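PDB 2P17: pirin-like protein from Geobacillus kaustophilus, which is of unknown function but binds one iron ion per subunit and belongs to the pirin family of the cupin clan. Local coordinates for residues R6-K11 / A213-R218; L42-F47 / T108-Q113; G69-F74 / S81-G86; R128-R133 / P160-V165. All blocks are in the same frame, centred on the assembly; numbering follows the deposited sequence.

Interaction 1: R6-K11 / A213-R218; sequences RIRRVK and ALFFSR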
loop_
_atom_site.group_PDB
_atom_site.type_symbol
_atom_site.label_atom_id
_atom_site.label_comp_id
_atom_site.label_asym_id
_atom_site.label_seq_id
_atom_site.Cartn_x
_atom_site.Cartn_y
_atom_site.Cartn_z
ATOM N N ARG A 6 16.099 -1.017 -9.700
ATOM C CA ARG A 6 15.928 -2.335 -10.292
ATOM C C ARG A 6 14.870 -3.081 -9.489
ATOM O O ARG A 6 14.583 -2.726 -8.336
ATOM C CB ARG A 6 17.254 -3.116 -10.234
ATOM C CG ARG A 6 18.314 -2.652 -11.217
ATOM C CD ARG A 6 19.680 -3.200 -10.842
ATOM N NE ARG A 6 20.277 -2.442 -9.744
ATOM C CZ ARG A 6 20.374 -2.868 -8.486
ATOM N NH1 ARG A 6 19.928 -4.069 -8.146
ATOM N NH2 ARG A 6 20.930 -2.088 -7.568
ATOM N N ILE A 7 14.294 -4.114 -10.093
ATOM C CA ILE A 7 13.446 -5.052 -9.385
ATOM C C ILE A 7 14.316 -6.184 -8.850
ATOM O O ILE A 7 14.900 -6.961 -9.623
ATOM C CB ILE A 7 12.304 -5.601 -10.284
ATOM C CG1 ILE A 7 11.430 -4.448 -10.824
ATOM C CG2 ILE A 7 11.480 -6.654 -9.514
ATOM C CD1 ILE A 7 10.937 -3.454 -9.753
ATOM N N ARG A 8 14.424 -6.259 -7.529
ATOM C CA ARG A 8 15.323 -7.228 -6.902
ATOM C C ARG A 8 14.665 -8.581 -6.644
ATOM O O ARG A 8 15.362 -9.581 -6.430
ATOM C CB ARG A 8 15.929 -6.670 -5.619
ATOM C CG ARG A 8 14.919 -6.356 -4.538
ATOM C CD ARG A 8 15.573 -5.871 -3.244
ATOM N NE ARG A 8 14.536 -5.631 -2.252
ATOM C CZ ARG A 8 14.049 -6.560 -1.436
ATOM N NH1 ARG A 8 14.553 -7.789 -1.459
ATOM N NH2 ARG A 8 13.074 -6.261 -0.588
ATOM N N ARG A 9 13.334 -8.618 -6.672
ATOM C CA ARG A 9 12.602 -9.857 -6.439
ATOM C C ARG A 9 11.174 -9.740 -6.934
ATOM O O ARG A 9 10.562 -8.675 -6.822
ATOM C CB ARG A 9 12.611 -10.199 -4.947
ATOM C CG ARG A 9 11.910 -11.499 -4.602
ATOM C CD ARG A 9 12.335 -12.039 -3.250
ATOM N NE ARG A 9 11.981 -11.147 -2.148
ATOM C CZ ARG A 9 10.781 -11.080 -1.576
ATOM N NH1 ARG A 9 9.766 -11.830 -2.001
ATOM N NH2 ARG A 9 10.588 -10.245 -0.564
ATOM N N VAL A 10 10.639 -10.831 -7.484
ATOM C CA VAL A 10 9.259 -10.872 -7.958
ATOM C C VAL A 10 8.487 -11.960 -7.213
ATOM O O VAL A 10 8.764 -13.153 -7.390
ATOM C CB VAL A 10 9.171 -11.155 -9.481
ATOM C CG1 VAL A 10 7.710 -11.210 -9.942
ATOM C CG2 VAL A 10 9.982 -10.133 -10.278
ATOM N N LYS A 11 7.528 -11.555 -6.381
ATOM C CA LYS A 11 6.719 -12.502 -5.604
ATOM C C LYS A 11 5.346 -12.707 -6.235
ATOM O O LYS A 11 4.657 -11.736 -6.550
ATOM C CB LYS A 11 6.562 -11.996 -4.156
ATOM C CG LYS A 11 5.445 -12.649 -3.346
ATOM C CD LYS A 11 5.816 -14.034 -2.857
ATOM C CE LYS A 11 4.725 -14.596 -1.948
ATOM N NZ LYS A 11 4.985 -16.030 -1.565
ATOM N N ALA A 213 3.944 -9.046 -6.540
ATOM C CA ALA A 213 4.638 -7.941 -5.877
ATOM C C ALA A 213 6.068 -7.876 -6.375
ATOM O O ALA A 213 6.763 -8.900 -6.417
ATOM C CB ALA A 213 4.607 -8.115 -4.371
ATOM N N LEU A 214 6.504 -6.675 -6.756
ATOM C CA LEU A 214 7.852 -6.451 -7.298
ATOM C C LEU A 214 8.590 -5.548 -6.341
ATOM O O LEU A 214 8.133 -4.443 -6.076
ATOM C CB LEU A 214 7.781 -5.834 -8.699
ATOM C CG LEU A 214 7.510 -6.797 -9.861
ATOM C CD1 LEU A 214 6.095 -7.366 -9.819
ATOM C CD2 LEU A 214 7.715 -6.066 -11.174
ATOM N N PHE A 215 9.704 -6.043 -5.797
ATOM C CA PHE A 215 10.441 -5.329 -4.753
ATOM C C PHE A 215 11.591 -4.557 -5.352
ATOM O O PHE A 215 12.236 -5.035 -6.289
ATOM C CB PHE A 215 10.951 -6.316 -3.706
ATOM C CG PHE A 215 9.851 -6.987 -2.957
ATOM C CD1 PHE A 215 9.384 -6.458 -1.753
ATOM C CD2 PHE A 215 9.222 -8.116 -3.482
ATOM C CE1 PHE A 215 8.331 -7.063 -1.073
ATOM C CE2 PHE A 215 8.173 -8.722 -2.816
ATOM C CZ PHE A 215 7.730 -8.206 -1.610
ATOM N N PHE A 216 11.878 -3.381 -4.789
ATOM C CA PHE A 216 12.856 -2.467 -5.369
ATOM C C PHE A 216 14.239 -2.631 -4.734
ATOM O O PHE A 216 14.358 -2.889 -3.546
ATOM C CB PHE A 216 12.431 -0.988 -5.218
ATOM C CG PHE A 216 11.013 -0.690 -5.643
ATOM C CD1 PHE A 216 10.388 -1.423 -6.658
ATOM C CD2 PHE A 216 10.312 0.370 -5.051
ATOM C CE1 PHE A 216 9.079 -1.136 -7.033
ATOM C CE2 PHE A 216 9.002 0.668 -5.433
ATOM C CZ PHE A 216 8.386 -0.083 -6.433
ATOM N N SER A 217 15.269 -2.425 -5.555
ATOM C CA SER A 217 16.633 -2.285 -5.066
ATOM C C SER A 217 16.735 -1.171 -4.039
ATOM O O SER A 217 15.973 -0.217 -4.070
ATOM C CB SER A 217 17.586 -1.980 -6.232
ATOM O OG SER A 217 17.091 -0.904 -7.015
ATOM N N ARG A 218 17.712 -1.311 -3.154
ATOM C CA ARG A 218 18.008 -0.305 -2.148
ATOM C C ARG A 218 19.125 0.610 -2.606
ATOM O O ARG A 218 20.023 0.187 -3.339
ATOM C CB ARG A 218 18.430 -0.989 -0.851
ATOM C CG ARG A 218 17.362 -1.904 -0.239
ATOM C CD ARG A 218 16.176 -1.136 0.331
ATOM N NE ARG A 218 16.502 -0.379 1.540
ATOM C CZ ARG A 218 16.468 -0.850 2.796
ATOM N NH1 ARG A 218 16.139 -2.110 3.061
ATOM N NH2 ARG A 218 16.798 -0.052 3.805
#
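Strands 7-11 and 213-216 pair antiparallel, and the contact is tightest around two phenylalanines. The Arg9 guanidinium lies flat on one face of the buried Phe215 ring, with planes 25° apart and Arg9 CZ 4.1 Å from the ring centroid. Arg9 bends at chi3 (63°) to reach it. Lys11 CB touches the ring edge. Ile7 CD1 meets the ring edge of Phe216 at CD1, 3.7 Å away, and Ile7 CG2 lies against Leu214 CB. Val10 meets Leu214 more loosely, CG1 to CD1 at 4.2 Å. The solvent side belongs to exposed Arg6 and to Lys11, whose end leads away. There Arg6 N donates to Ser217 OG at 2.9 Å, nearly straight, and Ser217 N returns a bond to Arg6 O. Ser217 OG also bonds His219 NE2. An alanine in place of Phe215 removes the ring under the Arg9 guanidinium and would probably let that group move more freely against Glu35 and Tyr36. Salt bridges from Glu35 to Arg8 and Arg9 probably offset the clustered positive charge and help hold Arg9 flat.

Interaction 2: L42-F47 / T108-Q113; sequences LMEDIF and TVHSLQ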
loop_
_atom_site.group_PDB
_atom_site.type_symbol
_atom_site.label_atom_id
_atom_site.label_comp_id
_atom_site.label_asym_id
_atom_site.label_seq_id
_atom_site.Cartn_x
_atom_site.Cartn_y
_atom_site.Cartn_z
ATOM N N LEU A 42 1.877 -7.162 4.447
ATOM C CA LEU A 42 0.832 -6.741 3.525
ATOM C C LEU A 42 0.029 -7.985 3.196
ATOM O O LEU A 42 0.587 -8.962 2.693
ATOM C CB LEU A 42 1.417 -6.140 2.243
ATOM C CG LEU A 42 0.383 -5.742 1.177
ATOM C CD1 LEU A 42 -0.627 -4.700 1.673
ATOM C CD2 LEU A 42 1.101 -5.221 -0.058
HETATM N N MSE A 43 -1.260 -7.934 3.506
HETATM C CA MSE A 43 -2.154 -9.075 3.345
HETATM C C MSE A 43 -3.275 -8.740 2.374
HETATM O O MSE A 43 -3.858 -7.652 2.444
HETATM C CB MSE A 43 -2.747 -9.429 4.702
HETATM C CG MSE A 43 -3.649 -10.628 4.697
HETATM SE SE MSE A 43 -3.913 -11.220 6.506
HETATM C CE MSE A 43 -2.061 -11.605 6.953
ATOM N N GLU A 44 -3.570 -9.682 1.479
ATOM C CA GLU A 44 -4.710 -9.592 0.581
ATOM C C GLU A 44 -5.835 -10.423 1.164
ATOM O O GLU A 44 -5.618 -11.566 1.559
ATOM C CB GLU A 44 -4.346 -10.107 -0.811
ATOM C CG GLU A 44 -5.514 -10.094 -1.797
ATOM C CD GLU A 44 -5.256 -10.913 -3.056
ATOM O OE1 GLU A 44 -4.528 -11.933 -3.000
ATOM O OE2 GLU A 44 -5.806 -10.538 -4.109
ATOM N N ASP A 45 -7.030 -9.839 1.229
ATOM C CA ASP A 45 -8.194 -10.541 1.775
ATOM C C ASP A 45 -9.386 -10.415 0.853
ATOM O O ASP A 45 -9.629 -9.355 0.273
ATOM C CB ASP A 45 -8.563 -9.989 3.151
ATOM C CG ASP A 45 -7.517 -10.302 4.197
ATOM O OD1 ASP A 45 -7.494 -11.449 4.688
ATOM O OD2 ASP A 45 -6.727 -9.397 4.530
ATOM N N ILE A 46 -10.116 -11.518 0.706
ATOM C CA ILE A 46 -11.421 -11.501 0.073
ATOM C C ILE A 46 -12.373 -12.052 1.119
ATOM O O ILE A 46 -12.229 -13.208 1.537
ATOM C CB ILE A 46 -11.449 -12.376 -1.201
ATOM C CG1 ILE A 46 -10.412 -11.876 -2.215
ATOM C CG2 ILE A 46 -12.868 -12.413 -1.789
ATOM C CD1 ILE A 46 -10.246 -12.763 -3.418
ATOM N N PHE A 47 -13.331 -11.245 1.565
ATOM C CA PHE A 47 -14.119 -11.629 2.732
ATOM C C PHE A 47 -15.546 -11.106 2.736
ATOM O O PHE A 47 -15.855 -10.109 2.078
ATOM C CB PHE A 47 -13.379 -11.320 4.050
ATOM C CG PHE A 47 -13.054 -9.860 4.266
ATOM C CD1 PHE A 47 -13.678 -9.143 5.278
ATOM C CD2 PHE A 47 -12.092 -9.215 3.485
ATOM C CE1 PHE A 47 -13.365 -7.814 5.505
ATOM C CE2 PHE A 47 -11.770 -7.874 3.697
ATOM C CZ PHE A 47 -12.416 -7.166 4.715
ATOM N N THR A 108 -19.055 -8.521 -0.945
ATOM C CA THR A 108 -17.767 -9.179 -0.751
ATOM C C THR A 108 -16.677 -8.129 -0.931
ATOM O O THR A 108 -16.617 -7.468 -1.964
ATOM C CB THR A 108 -17.554 -10.313 -1.761
ATOM O OG1 THR A 108 -18.555 -11.322 -1.562
ATOM C CG2 THR A 108 -16.177 -10.949 -1.586
ATOM N N VAL A 109 -15.836 -7.959 0.086
ATOM C CA VAL A 109 -14.731 -7.004 0.015
ATOM C C VAL A 109 -13.448 -7.697 -0.399
ATOM O O VAL A 109 -13.092 -8.730 0.155
ATOM C CB VAL A 109 -14.543 -6.263 1.360
ATOM C CG1 VAL A 109 -13.249 -5.434 1.382
ATOM C CG2 VAL A 109 -15.720 -5.347 1.615
ATOM N N HIS A 110 -12.771 -7.127 -1.397
ATOM C CA HIS A 110 -11.419 -7.523 -1.757
ATOM C C HIS A 110 -10.528 -6.354 -1.364
ATOM O O HIS A 110 -10.717 -5.254 -1.878
ATOM C CB HIS A 110 -11.364 -7.778 -3.271
ATOM C CG HIS A 110 -10.071 -8.346 -3.765
ATOM N ND1 HIS A 110 -9.798 -8.487 -5.107
ATOM C CD2 HIS A 110 -8.977 -8.802 -3.111
ATOM C CE1 HIS A 110 -8.597 -9.018 -5.260
ATOM N NE2 HIS A 110 -8.075 -9.217 -4.062
ATOM N N SER A 111 -9.588 -6.587 -0.443
ATOM C CA SER A 111 -8.763 -5.494 0.094
ATOM C C SER A 111 -7.297 -5.866 0.245
ATOM O O SER A 111 -6.925 -7.044 0.235
ATOM C CB SER A 111 -9.305 -5.031 1.453
ATOM O OG SER A 111 -9.283 -6.084 2.400
ATOM N N LEU A 112 -6.472 -4.833 0.370
ATOM C CA LEU A 112 -5.059 -4.994 0.710
ATOM C C LEU A 112 -4.812 -4.263 2.013
ATOM O O LEU A 112 -5.113 -3.073 2.102
ATOM C CB LEU A 112 -4.171 -4.410 -0.383
ATOM C CG LEU A 112 -4.153 -5.240 -1.660
ATOM C CD1 LEU A 112 -3.684 -4.406 -2.827
ATOM C CD2 LEU A 112 -3.264 -6.481 -1.472
ATOM N N GLN A 113 -4.285 -4.967 3.017
ATOM C CA GLN A 113 -4.057 -4.411 4.347
ATOM C C GLN A 113 -2.565 -4.359 4.654
ATOM O O GLN A 113 -1.934 -5.401 4.810
ATOM C CB GLN A 113 -4.773 -5.264 5.397
ATOM C CG GLN A 113 -4.657 -4.744 6.812
ATOM C CD GLN A 113 -5.686 -3.680 7.116
ATOM O OE1 GLN A 113 -6.138 -2.960 6.226
ATOM N NE2 GLN A 113 -6.066 -3.575 8.375
HETATM O O HOH W 1 -6.794 -7.108 3.344
#
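Met43 O has two partners: the backbone Gln113 N, a firm donor at 2.8 Å in the carbonyl plane, and water 1 at 3.1 Å. The same water lies within bonding range of Asp45 OD2, at 2.6 Å, and of Ser111 OG, so it ties both strands together on one face. Asp45 is also held by His22 through its other oxygen. Paired backbone bonds link Met43 with Gln113, Asp45 with Ser111 and Phe47 with Val109. On the other face, His110 NE2 donates to Glu44 OE2 at 2.6 Å. The acceptor uses its anti lone pair and lies close to the imidazole plane. Glu44 extends from a CG anti to its backbone N (chi1 178°) to reach the ring. Ile46 CD1 sits over one ring face, 4.2 Å from the His110 centroid, a CH-pi contact. A leucine in place of His110 removes the bond to Glu44 OE2 and would probably leave that oxygen short of a partner. Back on the water's face, Phe47 takes Val109 CB over its ring and Ser111 OG at its edge. Gln113, also on this face, bonds Thr64. Antiparallel pairing of this kind is typical of the cupin beta-barrel, here beside its metal site.

Interaction 3: G69-F74 / S81-G86; sequences GELEHF and STLGPG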
loop_
_atom_site.group_PDB
_atom_site.type_symbol
_atom_site.label_atom_id
_atom_site.label_comp_id
_atom_site.label_asym_id
_atom_site.label_seq_id
_atom_site.Cartn_x
_atom_site.Cartn_y
_atom_site.Cartn_z
ATOM N N GLY A 69 -15.902 -4.016 -3.584
ATOM C CA GLY A 69 -16.833 -4.198 -2.479
ATOM C C GLY A 69 -16.994 -2.956 -1.622
ATOM O O GLY A 69 -16.328 -1.939 -1.847
ATOM N N GLU A 70 -17.902 -3.044 -0.654
ATOM C CA GLU A 70 -18.209 -1.931 0.231
ATOM C C GLU A 70 -17.838 -2.329 1.647
ATOM O O GLU A 70 -18.362 -3.311 2.179
ATOM C CB GLU A 70 -19.691 -1.553 0.142
ATOM C CG GLU A 70 -20.163 -1.175 -1.271
ATOM C CD GLU A 70 -19.556 0.122 -1.807
ATOM O OE1 GLU A 70 -19.126 0.980 -1.003
ATOM O OE2 GLU A 70 -19.523 0.288 -3.050
ATOM N N LEU A 71 -16.913 -1.576 2.237
ATOM C CA LEU A 71 -16.383 -1.898 3.564
ATOM C C LEU A 71 -16.914 -0.959 4.645
ATOM O O LEU A 71 -16.956 0.253 4.446
ATOM C CB LEU A 71 -14.846 -1.859 3.550
ATOM C CG LEU A 71 -14.070 -2.327 4.789
ATOM C CD1 LEU A 71 -14.371 -3.786 5.102
ATOM C CD2 LEU A 71 -12.578 -2.134 4.602
ATOM N N GLU A 72 -17.320 -1.540 5.770
ATOM C CA GLU A 72 -17.675 -0.780 6.962
ATOM C C GLU A 72 -16.507 -0.837 7.937
ATOM O O GLU A 72 -16.059 -1.925 8.342
ATOM C CB GLU A 72 -18.936 -1.350 7.622
ATOM C CG GLU A 72 -20.180 -1.183 6.782
ATOM C CD GLU A 72 -21.401 -1.876 7.364
ATOM O OE1 GLU A 72 -21.362 -2.335 8.528
ATOM O OE2 GLU A 72 -22.408 -1.969 6.637
ATOM N N HIS A 73 -16.007 0.334 8.305
ATOM C CA HIS A 73 -14.906 0.423 9.266
ATOM C C HIS A 73 -15.399 0.855 10.640
ATOM O O HIS A 73 -16.247 1.742 10.764
ATOM C CB HIS A 73 -13.851 1.417 8.792
ATOM C CG HIS A 73 -12.873 1.794 9.858
ATOM N ND1 HIS A 73 -11.792 1.005 10.177
ATOM C CD2 HIS A 73 -12.827 2.857 10.698
ATOM C CE1 HIS A 73 -11.118 1.564 11.169
ATOM N NE2 HIS A 73 -11.728 2.689 11.502
ATOM N N PHE A 74 -14.856 0.228 11.677
ATOM C CA PHE A 74 -15.010 0.726 13.030
ATOM C C PHE A 74 -13.660 0.846 13.719
ATOM O O PHE A 74 -12.816 -0.041 13.592
ATOM C CB PHE A 74 -15.916 -0.196 13.859
ATOM C CG PHE A 74 -15.873 0.108 15.322
ATOM C CD1 PHE A 74 -16.615 1.164 15.837
ATOM C CD2 PHE A 74 -15.040 -0.617 16.171
ATOM C CE1 PHE A 74 -16.549 1.480 17.199
ATOM C CE2 PHE A 74 -14.968 -0.304 17.528
ATOM C CZ PHE A 74 -15.727 0.733 18.037
ATOM N N SER A 81 -17.015 4.432 9.891
ATOM C CA SER A 81 -16.819 5.030 8.582
ATOM C C SER A 81 -17.057 3.964 7.514
ATOM O O SER A 81 -17.262 2.798 7.833
ATOM C CB SER A 81 -15.412 5.587 8.460
ATOM O OG SER A 81 -14.469 4.539 8.324
ATOM N N THR A 82 -17.058 4.381 6.254
ATOM C CA THR A 82 -17.197 3.446 5.139
ATOM C C THR A 82 -16.141 3.704 4.077
ATOM O O THR A 82 -15.597 4.808 3.979
ATOM C CB THR A 82 -18.592 3.520 4.479
ATOM O OG1 THR A 82 -18.854 4.859 4.053
ATOM C CG2 THR A 82 -19.697 3.047 5.439
ATOM N N LEU A 83 -15.848 2.660 3.310
ATOM C CA LEU A 83 -14.942 2.729 2.165
ATOM C C LEU A 83 -15.567 1.990 1.010
ATOM O O LEU A 83 -16.194 0.953 1.209
ATOM C CB LEU A 83 -13.589 2.067 2.459
ATOM C CG LEU A 83 -12.496 2.716 3.320
ATOM C CD1 LEU A 83 -11.238 1.884 3.263
ATOM C CD2 LEU A 83 -12.183 4.156 2.944
ATOM N N GLY A 84 -15.386 2.527 -0.191
ATOM C CA GLY A 84 -15.805 1.825 -1.405
ATOM C C GLY A 84 -14.625 1.497 -2.302
ATOM O O GLY A 84 -13.464 1.733 -1.924
ATOM N N PRO A 85 -14.903 0.934 -3.491
ATOM C CA PRO A 85 -13.844 0.567 -4.420
ATOM C C PRO A 85 -12.900 1.719 -4.725
ATOM O O PRO A 85 -13.347 2.804 -5.093
ATOM C CB PRO A 85 -14.615 0.133 -5.675
ATOM C CG PRO A 85 -15.869 -0.409 -5.129
ATOM C CD PRO A 85 -16.226 0.535 -4.005
ATOM N N GLY A 86 -11.604 1.468 -4.544
ATOM C CA GLY A 86 -10.579 2.469 -4.822
ATOM C C GLY A 86 -10.227 3.388 -3.666
ATOM O O GLY A 86 -9.319 4.203 -3.794
#
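Four backbone hydrogen bonds carry the pairing of strands 71-74 and 81-83, the two arms of a beta hairpin. Leu71 and Leu83 exchange one pair, with Leu71 N to Leu83 O at 2.8 Å nearly along the C=O axis. His73 and Ser81 exchange the other. In both bonds of that second pair the donor stands above the carbonyl plane. A CA-H...O contact from Thr82 CA to Leu71 O, 3.3 Å, lies between the two pairs.

The apolar contact is modest. Leu71 CB faces Leu83 CB at 4.3 Å, and both side chains also rest on Val66 and Gln89.

The polar side chains meet by packing. Ser81 OG comes to 3.2 Å from His73 CB and 3.3 Å from His73 CD2, obliquely to the ring. Its polar partner is Tyr129, whose ring stacks on His73. His73 ND1 bonds Glu101, a predicted iron ligand, and NE2 bonds Asp75. At the open end of the hairpin, the Glu70 chain bends at chi2 (-67°). Its OE1 reaches Gly84 CA at 3.5 Å and its OE2 touches Pro85 CD. A side chain at Gly84 would crowd both Glu70 OE1 and the proline ring. Gly69 O, 3.3 Å from Pro85 CD, is buried without a polar partner.

With its two nitrogens held by carboxylates and its face against Tyr129, His73 has a fixed ring orientation. The acidic surroundings may favour its protonated form, and it probably positions Glu101 as a second-shell residue.

Interaction 4: R128-R133 / P160-V165; sequences RYQNLR and PTKNIV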
loop_
_atom_site.group_PDB
_atom_site.type_symbol
_atom_site.label_atom_id
_atom_site.label_comp_id
_atom_site.label_asym_id
_atom_site.label_seq_id
_atom_site.Cartn_x
_atom_site.Cartn_y
_atom_site.Cartn_z
ATOM N N ARG A 128 -5.388 7.757 15.653
ATOM C CA ARG A 128 -5.929 8.701 14.676
ATOM C C ARG A 128 -6.417 7.893 13.481
ATOM O O ARG A 128 -5.827 6.866 13.135
ATOM C CB ARG A 128 -4.836 9.714 14.285
ATOM C CG ARG A 128 -5.047 10.568 13.040
ATOM C CD ARG A 128 -3.859 11.523 12.863
ATOM N NE ARG A 128 -2.590 10.910 12.429
ATOM C CZ ARG A 128 -1.416 11.547 12.473
ATOM N NH1 ARG A 128 -1.363 12.781 12.955
ATOM N NH2 ARG A 128 -0.297 10.969 12.059
ATOM N N TYR A 129 -7.488 8.364 12.860
ATOM C CA TYR A 129 -8.066 7.722 11.692
ATOM C C TYR A 129 -8.204 8.745 10.578
ATOM O O TYR A 129 -8.667 9.865 10.800
ATOM C CB TYR A 129 -9.438 7.126 12.038
ATOM C CG TYR A 129 -10.124 6.489 10.850
ATOM C CD1 TYR A 129 -9.726 5.234 10.382
ATOM C CD2 TYR A 129 -11.163 7.143 10.191
ATOM C CE1 TYR A 129 -10.342 4.655 9.295
ATOM C CE2 TYR A 129 -11.793 6.571 9.082
ATOM C CZ TYR A 129 -11.378 5.322 8.650
ATOM O OH TYR A 129 -11.998 4.735 7.571
ATOM N N GLN A 130 -7.765 8.355 9.387
ATOM C CA GLN A 130 -7.934 9.169 8.184
ATOM C C GLN A 130 -8.658 8.364 7.119
ATOM O O GLN A 130 -8.220 7.273 6.749
ATOM C CB GLN A 130 -6.583 9.628 7.644
ATOM C CG GLN A 130 -5.711 10.325 8.643
ATOM C CD GLN A 130 -4.369 10.667 8.059
ATOM O OE1 GLN A 130 -4.257 11.578 7.226
ATOM N NE2 GLN A 130 -3.335 9.948 8.483
ATOM N N ASN A 131 -9.775 8.904 6.651
ATOM C CA ASN A 131 -10.525 8.313 5.547
ATOM C C ASN A 131 -10.106 9.011 4.253
ATOM O O ASN A 131 -10.296 10.221 4.093
ATOM C CB ASN A 131 -12.030 8.459 5.808
ATOM C CG ASN A 131 -12.869 7.632 4.868
ATOM O OD1 ASN A 131 -13.137 8.041 3.745
ATOM N ND2 ASN A 131 -13.290 6.454 5.324
ATOM N N LEU A 132 -9.520 8.248 3.337
ATOM C CA LEU A 132 -8.897 8.811 2.144
ATOM C C LEU A 132 -9.657 8.399 0.893
ATOM O O LEU A 132 -9.336 7.407 0.257
ATOM C CB LEU A 132 -7.423 8.378 2.055
ATOM C CG LEU A 132 -6.562 8.674 3.284
ATOM C CD1 LEU A 132 -5.168 8.066 3.133
ATOM C CD2 LEU A 132 -6.491 10.177 3.581
ATOM N N ARG A 133 -10.685 9.162 0.559
ATOM C CA ARG A 133 -11.487 8.864 -0.611
ATOM C C ARG A 133 -10.676 9.105 -1.871
ATOM O O ARG A 133 -9.992 10.118 -2.010
ATOM C CB ARG A 133 -12.750 9.722 -0.628
ATOM C CG ARG A 133 -13.634 9.508 0.572
ATOM C CD ARG A 133 -14.230 8.115 0.599
ATOM N NE ARG A 133 -15.227 8.010 1.661
ATOM C CZ ARG A 133 -16.114 7.032 1.780
ATOM N NH1 ARG A 133 -16.141 6.029 0.912
ATOM N NH2 ARG A 133 -16.976 7.057 2.790
ATOM N N PRO A 160 -2.213 15.268 1.161
ATOM C CA PRO A 160 -2.205 15.914 2.473
ATOM C C PRO A 160 -2.230 14.926 3.644
ATOM O O PRO A 160 -2.162 15.334 4.804
ATOM C CB PRO A 160 -3.493 16.740 2.444
ATOM C CG PRO A 160 -4.392 15.969 1.633
ATOM C CD PRO A 160 -3.553 15.285 0.553
ATOM N N THR A 161 -2.307 13.639 3.323
ATOM C CA THR A 161 -2.339 12.576 4.310
ATOM C C THR A 161 -1.260 12.770 5.366
ATOM O O THR A 161 -0.102 13.008 5.046
ATOM C CB THR A 161 -2.121 11.246 3.587
ATOM O OG1 THR A 161 -3.086 11.138 2.539
ATOM C CG2 THR A 161 -2.254 10.050 4.545
ATOM N N LYS A 162 -1.659 12.698 6.632
ATOM C CA LYS A 162 -0.710 12.838 7.736
ATOM C C LYS A 162 0.114 11.562 7.885
ATOM O O LYS A 162 -0.425 10.442 7.853
ATOM C CB LYS A 162 -1.441 13.151 9.039
ATOM C CG LYS A 162 -2.317 14.398 8.986
ATOM C CD LYS A 162 -3.151 14.512 10.250
ATOM C CE LYS A 162 -3.821 15.868 10.359
ATOM N NZ LYS A 162 -4.551 15.978 11.649
ATOM N N ASN A 163 1.425 11.733 8.001
ATOM C CA ASN A 163 2.341 10.618 8.163
ATOM C C ASN A 163 3.140 10.806 9.446
ATOM O O ASN A 163 3.453 11.936 9.839
ATOM C CB ASN A 163 3.350 10.538 7.005
ATOM C CG ASN A 163 2.800 9.874 5.718
ATOM O OD1 ASN A 163 3.534 9.776 4.735
ATOM N ND2 ASN A 163 1.552 9.425 5.721
ATOM N N ILE A 164 3.488 9.681 10.060
ATOM C CA ILE A 164 4.536 9.644 11.063
ATOM C C ILE A 164 5.806 9.173 10.335
ATOM O O ILE A 164 6.687 9.984 10.051
ATOM C CB ILE A 164 4.108 8.779 12.272
ATOM C CG1 ILE A 164 2.977 9.499 13.030
ATOM C CG2 ILE A 164 5.277 8.530 13.206
ATOM C CD1 ILE A 164 2.191 8.640 13.965
ATOM N N VAL A 165 5.898 7.885 10.001
ATOM C CA VAL A 165 6.930 7.439 9.075
ATOM C C VAL A 165 6.533 7.960 7.693
ATOM O O VAL A 165 5.419 7.694 7.233
ATOM C CB VAL A 165 7.046 5.887 9.027
ATOM C CG1 VAL A 165 7.879 5.429 7.826
ATOM C CG2 VAL A 165 7.654 5.350 10.310
HETATM O O HOH W 2 -0.112 8.972 10.234
HETATM O O HOH W 3 1.624 13.475 11.495
#
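Gln130 leaves strand 128-132 with its CB directed at the loop 160-165. Its CG is anti to the carbonyl carbon (chi1 -53°), and the chain runs on extended (chi2 176°). CD then lies beside the Lys162 backbone, 3.7 Å from Lys162 N. At the tip the amide divides into two bonds. OE1 accepts from Lys162 N at 2.9 Å, on a lone pair and in the carbonyl plane. NE2 donates to a lone pair of Lys162 O at 3.0 Å, close to straight (167°). The two bonds fix the rotation of the amide, which reads the backbone of Lys162 much as a strand partner would. OE1 also touches Thr161 CA and Thr161 CG2.

Lys162 O takes a further bond from Asn163 ND2, which also bonds Ser151 OG, and one from water 2. Water 2 in turn accepts from Arg128 NH2 at 2.7 Å. Water 3 joins the same NH2 to Asn163 O. The Arg128 guanidinium carries Lys162 CB over the centre of one face, so the lysine is met through its aliphatic part. The two like charges stay apart, with Arg128 NH1 4.7 Å from Lys162 NZ. Leu132 CD1 and CD2 cover the Thr161 side chain, whose OG1 bonds Phe150 O.

Strand 128-132 pairs antiparallel with strand 88-92, where Trp90 touches both Gln130 and Asn163. The loop 160-165 runs along strand 128-132 before strand 167-174.

How the interactions relate
The iron lies nearest interactions 2 and 3. The side chain of Gln113 in interaction 2 is about 5 Å from the metal between nearest atoms, and that of His73 in interaction 3 is about 9 Å away. These two contacts have centres 12 Å apart and touch where Phe47 CZ meets Leu71 CD1 at 3.9 Å. Interaction 4 touches interaction 3 directly: Ser81 OG and Tyr129 OH are 2.6 Å apart, a probable hydrogen bond. Interaction 1 is remote from the annotated sites. Its centre is about 22 Å from that of interaction 2 and 30 Å from that of interaction 3. Interactions 3 and 4 both lie across the chain's centre from it.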